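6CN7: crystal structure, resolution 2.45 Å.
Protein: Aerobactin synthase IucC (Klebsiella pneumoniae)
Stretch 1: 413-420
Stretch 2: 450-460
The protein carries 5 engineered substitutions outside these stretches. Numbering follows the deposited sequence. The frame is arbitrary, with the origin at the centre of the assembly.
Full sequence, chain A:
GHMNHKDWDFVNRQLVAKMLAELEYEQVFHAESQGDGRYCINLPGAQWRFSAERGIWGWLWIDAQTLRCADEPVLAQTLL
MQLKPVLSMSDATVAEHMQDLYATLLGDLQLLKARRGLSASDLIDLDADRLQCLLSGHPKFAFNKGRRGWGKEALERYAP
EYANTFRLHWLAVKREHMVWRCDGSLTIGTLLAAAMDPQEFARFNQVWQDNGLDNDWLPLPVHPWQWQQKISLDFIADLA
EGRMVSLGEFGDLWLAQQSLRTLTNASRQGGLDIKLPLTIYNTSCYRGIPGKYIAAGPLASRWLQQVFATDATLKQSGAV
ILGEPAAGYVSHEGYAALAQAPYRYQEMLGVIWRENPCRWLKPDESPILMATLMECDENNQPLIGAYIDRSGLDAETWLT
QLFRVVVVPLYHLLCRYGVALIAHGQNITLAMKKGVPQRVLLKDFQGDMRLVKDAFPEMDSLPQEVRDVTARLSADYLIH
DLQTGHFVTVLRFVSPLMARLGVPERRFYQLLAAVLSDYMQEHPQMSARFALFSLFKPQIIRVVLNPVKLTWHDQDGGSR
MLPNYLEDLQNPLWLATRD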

# COMPACT_ATOMS: atom_id res chain seq x y z
N LEU A 413 -5.06 -24.91 -36.27
CA LEU A 413 -6.23 -24.34 -35.61
C LEU A 413 -6.70 -23.08 -36.33
O LEU A 413 -7.91 -22.88 -36.52
CB LEU A 413 -5.89 -24.02 -34.15
CG LEU A 413 -7.02 -23.46 -33.28
CD1 LEU A 413 -8.17 -24.44 -33.17
CD2 LEU A 413 -6.50 -23.10 -31.89
N LEU A 414 -5.76 -22.23 -36.76
CA LEU A 414 -6.12 -20.99 -37.43
C LEU A 414 -6.73 -21.24 -38.80
O LEU A 414 -7.81 -20.74 -39.12
CB LEU A 414 -4.90 -20.08 -37.54
CG LEU A 414 -5.05 -18.83 -38.42
CD1 LEU A 414 -6.15 -17.93 -37.88
CD2 LEU A 414 -3.74 -18.07 -38.51
N CYS A 415 -6.04 -22.02 -39.64
CA CYS A 415 -6.45 -22.15 -41.03
C CYS A 415 -7.73 -22.96 -41.18
O CYS A 415 -8.51 -22.72 -42.11
CB CYS A 415 -5.33 -22.79 -41.85
SG CYS A 415 -3.82 -21.81 -41.87
N ARG A 416 -7.98 -23.92 -40.28
CA ARG A 416 -9.16 -24.77 -40.38
C ARG A 416 -10.36 -24.18 -39.65
O ARG A 416 -11.48 -24.23 -40.16
CB ARG A 416 -8.85 -26.16 -39.84
CG ARG A 416 -10.06 -27.10 -39.71
CD ARG A 416 -9.98 -28.23 -40.71
NE ARG A 416 -11.05 -29.21 -40.53
CZ ARG A 416 -10.90 -30.43 -40.03
NH1 ARG A 416 -9.70 -30.87 -39.65
NH2 ARG A 416 -11.95 -31.24 -39.92
N TYR A 417 -10.14 -23.63 -38.46
CA TYR A 417 -11.23 -23.16 -37.62
C TYR A 417 -11.29 -21.64 -37.48
O TYR A 417 -12.16 -21.13 -36.78
CB TYR A 417 -11.12 -23.80 -36.23
CG TYR A 417 -11.11 -25.31 -36.26
CD1 TYR A 417 -12.28 -26.02 -36.46
CD2 TYR A 417 -9.93 -26.02 -36.08
CE1 TYR A 417 -12.28 -27.40 -36.50
CE2 TYR A 417 -9.92 -27.40 -36.11
CZ TYR A 417 -11.10 -28.09 -36.32
OH TYR A 417 -11.09 -29.46 -36.35
N GLY A 418 -10.38 -20.92 -38.13
CA GLY A 418 -10.40 -19.47 -38.05
C GLY A 418 -10.20 -18.94 -36.64
O GLY A 418 -10.73 -17.87 -36.31
N VAL A 419 -9.46 -19.65 -35.81
CA VAL A 419 -9.26 -19.30 -34.40
C VAL A 419 -7.79 -18.99 -34.19
O VAL A 419 -6.92 -19.75 -34.62
CB VAL A 419 -9.71 -20.44 -33.47
CG1 VAL A 419 -9.41 -20.10 -32.01
CG2 VAL A 419 -11.19 -20.74 -33.65
N ALA A 420 -7.51 -17.86 -33.53
CA ALA A 420 -6.15 -17.45 -33.23
C ALA A 420 -5.93 -17.45 -31.72
O ALA A 420 -6.81 -17.04 -30.96
CB ALA A 420 -5.86 -16.05 -33.80
N ARG A 450 -8.96 -14.72 -30.59
CA ARG A 450 -9.58 -13.93 -31.65
C ARG A 450 -10.07 -14.86 -32.76
O ARG A 450 -9.59 -15.99 -32.92
CB ARG A 450 -8.60 -12.89 -32.22
CG ARG A 450 -8.18 -11.82 -31.22
CD ARG A 450 -7.32 -10.75 -31.88
NE ARG A 450 -6.86 -9.73 -30.94
CZ ARG A 450 -7.55 -8.66 -30.57
NH1 ARG A 450 -8.77 -8.44 -31.07
NH2 ARG A 450 -7.03 -7.79 -29.71
N LEU A 451 -11.02 -14.36 -33.55
CA LEU A 451 -11.63 -15.13 -34.62
C LEU A 451 -11.53 -14.36 -35.93
O LEU A 451 -11.31 -13.14 -35.95
CB LEU A 451 -13.10 -15.43 -34.33
CG LEU A 451 -13.41 -16.19 -33.03
CD1 LEU A 451 -14.90 -16.20 -32.78
CD2 LEU A 451 -12.86 -17.60 -33.11
N VAL A 452 -11.69 -15.08 -37.03
CA VAL A 452 -11.62 -14.51 -38.37
C VAL A 452 -12.99 -13.97 -38.76
O VAL A 452 -14.02 -14.58 -38.46
CB VAL A 452 -11.12 -15.55 -39.39
CG1 VAL A 452 -12.15 -16.66 -39.59
CG2 VAL A 452 -10.77 -14.88 -40.72
N LYS A 453 -13.00 -12.81 -39.43
CA LYS A 453 -14.26 -12.23 -39.86
C LYS A 453 -14.99 -13.14 -40.84
O LYS A 453 -16.23 -13.19 -40.83
CB LYS A 453 -14.02 -10.86 -40.50
N ASP A 454 -14.26 -13.86 -41.68
CA ASP A 454 -14.88 -14.79 -42.61
C ASP A 454 -15.68 -15.84 -41.85
O ASP A 454 -15.37 -16.19 -40.71
CB ASP A 454 -13.81 -15.47 -43.48
CG ASP A 454 -12.99 -14.48 -44.27
OD1 ASP A 454 -13.24 -13.26 -44.14
OD2 ASP A 454 -12.11 -14.91 -45.04
N ALA A 455 -16.73 -16.34 -42.49
CA ALA A 455 -17.61 -17.34 -41.90
C ALA A 455 -17.14 -18.72 -42.35
O ALA A 455 -17.44 -19.16 -43.46
CB ALA A 455 -19.06 -17.09 -42.29
N PHE A 456 -16.40 -19.40 -41.48
CA PHE A 456 -15.96 -20.76 -41.75
C PHE A 456 -17.01 -21.75 -41.26
O PHE A 456 -17.51 -21.61 -40.14
CB PHE A 456 -14.63 -21.06 -41.05
CG PHE A 456 -13.45 -20.30 -41.61
CD1 PHE A 456 -13.58 -19.50 -42.74
CD2 PHE A 456 -12.21 -20.40 -41.01
CE1 PHE A 456 -12.49 -18.82 -43.25
CE2 PHE A 456 -11.11 -19.72 -41.51
CZ PHE A 456 -11.26 -18.93 -42.63
N PRO A 457 -17.38 -22.76 -42.06
CA PRO A 457 -18.30 -23.78 -41.54
C PRO A 457 -17.80 -24.42 -40.26
O PRO A 457 -18.60 -24.72 -39.35
CB PRO A 457 -18.38 -24.80 -42.68
CG PRO A 457 -18.00 -24.04 -43.90
CD PRO A 457 -17.00 -23.01 -43.46
N GLU A 458 -16.49 -24.64 -40.15
CA GLU A 458 -15.91 -25.26 -38.96
C GLU A 458 -16.10 -24.42 -37.71
O GLU A 458 -15.80 -24.90 -36.61
CB GLU A 458 -14.42 -25.52 -39.19
CG GLU A 458 -14.11 -26.40 -40.40
CD GLU A 458 -13.96 -25.61 -41.69
OE1 GLU A 458 -14.35 -24.42 -41.70
OE2 GLU A 458 -13.46 -26.17 -42.68
N MET A 459 -16.59 -23.18 -37.84
CA MET A 459 -16.83 -22.31 -36.69
C MET A 459 -18.28 -22.31 -36.23
O MET A 459 -18.58 -21.71 -35.20
CB MET A 459 -16.42 -20.87 -37.03
CG MET A 459 -15.12 -20.44 -36.41
SD MET A 459 -14.73 -18.72 -36.76
CE MET A 459 -15.95 -17.92 -35.73
N ASP A 460 -19.18 -22.97 -36.96
CA ASP A 460 -20.58 -22.97 -36.57
C ASP A 460 -20.80 -23.62 -35.21
O ASP A 460 -21.80 -23.32 -34.54
CB ASP A 460 -21.42 -23.69 -37.63
CG ASP A 460 -21.49 -22.92 -38.93
OD1 ASP A 460 -20.97 -21.79 -38.99
OD2 ASP A 460 -22.08 -23.45 -39.90

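Where a helix gives way to a strand, one segment can pack against both, and residues 450-460 of the aerobactin synthase IucC are an example, first as a strand and then as a loop with a short 3-10 segment. The strand pairs antiparallel with Val419 and Ala420. At Arg450 the backbone bonds run both ways: Ala420 N donates to Arg450 O at 2.9 Å, and Arg450 N donates to Ala420 O at 3.2 Å, both nearly straight. These bonds use the main chain alone, and the end of the Arg450 side chain leads away. Leu451 lies on the other face of the sheet with Val419, and Leu451 CD2 packs 3.6 Å from Val419 CG2, branched apolar groups suited to a buried site. Val452 N closes the ladder with a more bent bond to Gly418 O, 3.0 Å long; the same oxygen lies 3.3 Å from Leu451 CA in a CA-H...O contact.

After Val452 the chain swings out, and Lys453 to Ala455, as modelled, make no contact with residues 413-420. Phe456 brings it back, its ring edge against the end of the helix, with CD2 3.5 Å from Gly418 N. Glycine suits position 418 twice over: its phi is positive, and a CB there would clash with Val452 CG1 and Phe456 CD2.

Pro457 stays outside the contact, but Glu458, with the largest covered area in either stretch, lays its CB 3.5 Å from Tyr417 CD1. Its aliphatic portion thus packs beside the aromatic ring. The carboxylate is not salt-bridged to Arg416: Glu458 OE2 is 4.4 Å from Arg416 NE, and OE1 is hydrogen-bonded elsewhere in the structure. Met459 completes the contact, its CG 3.1 Å from Tyr417 O, before Asp460 leaves the interface.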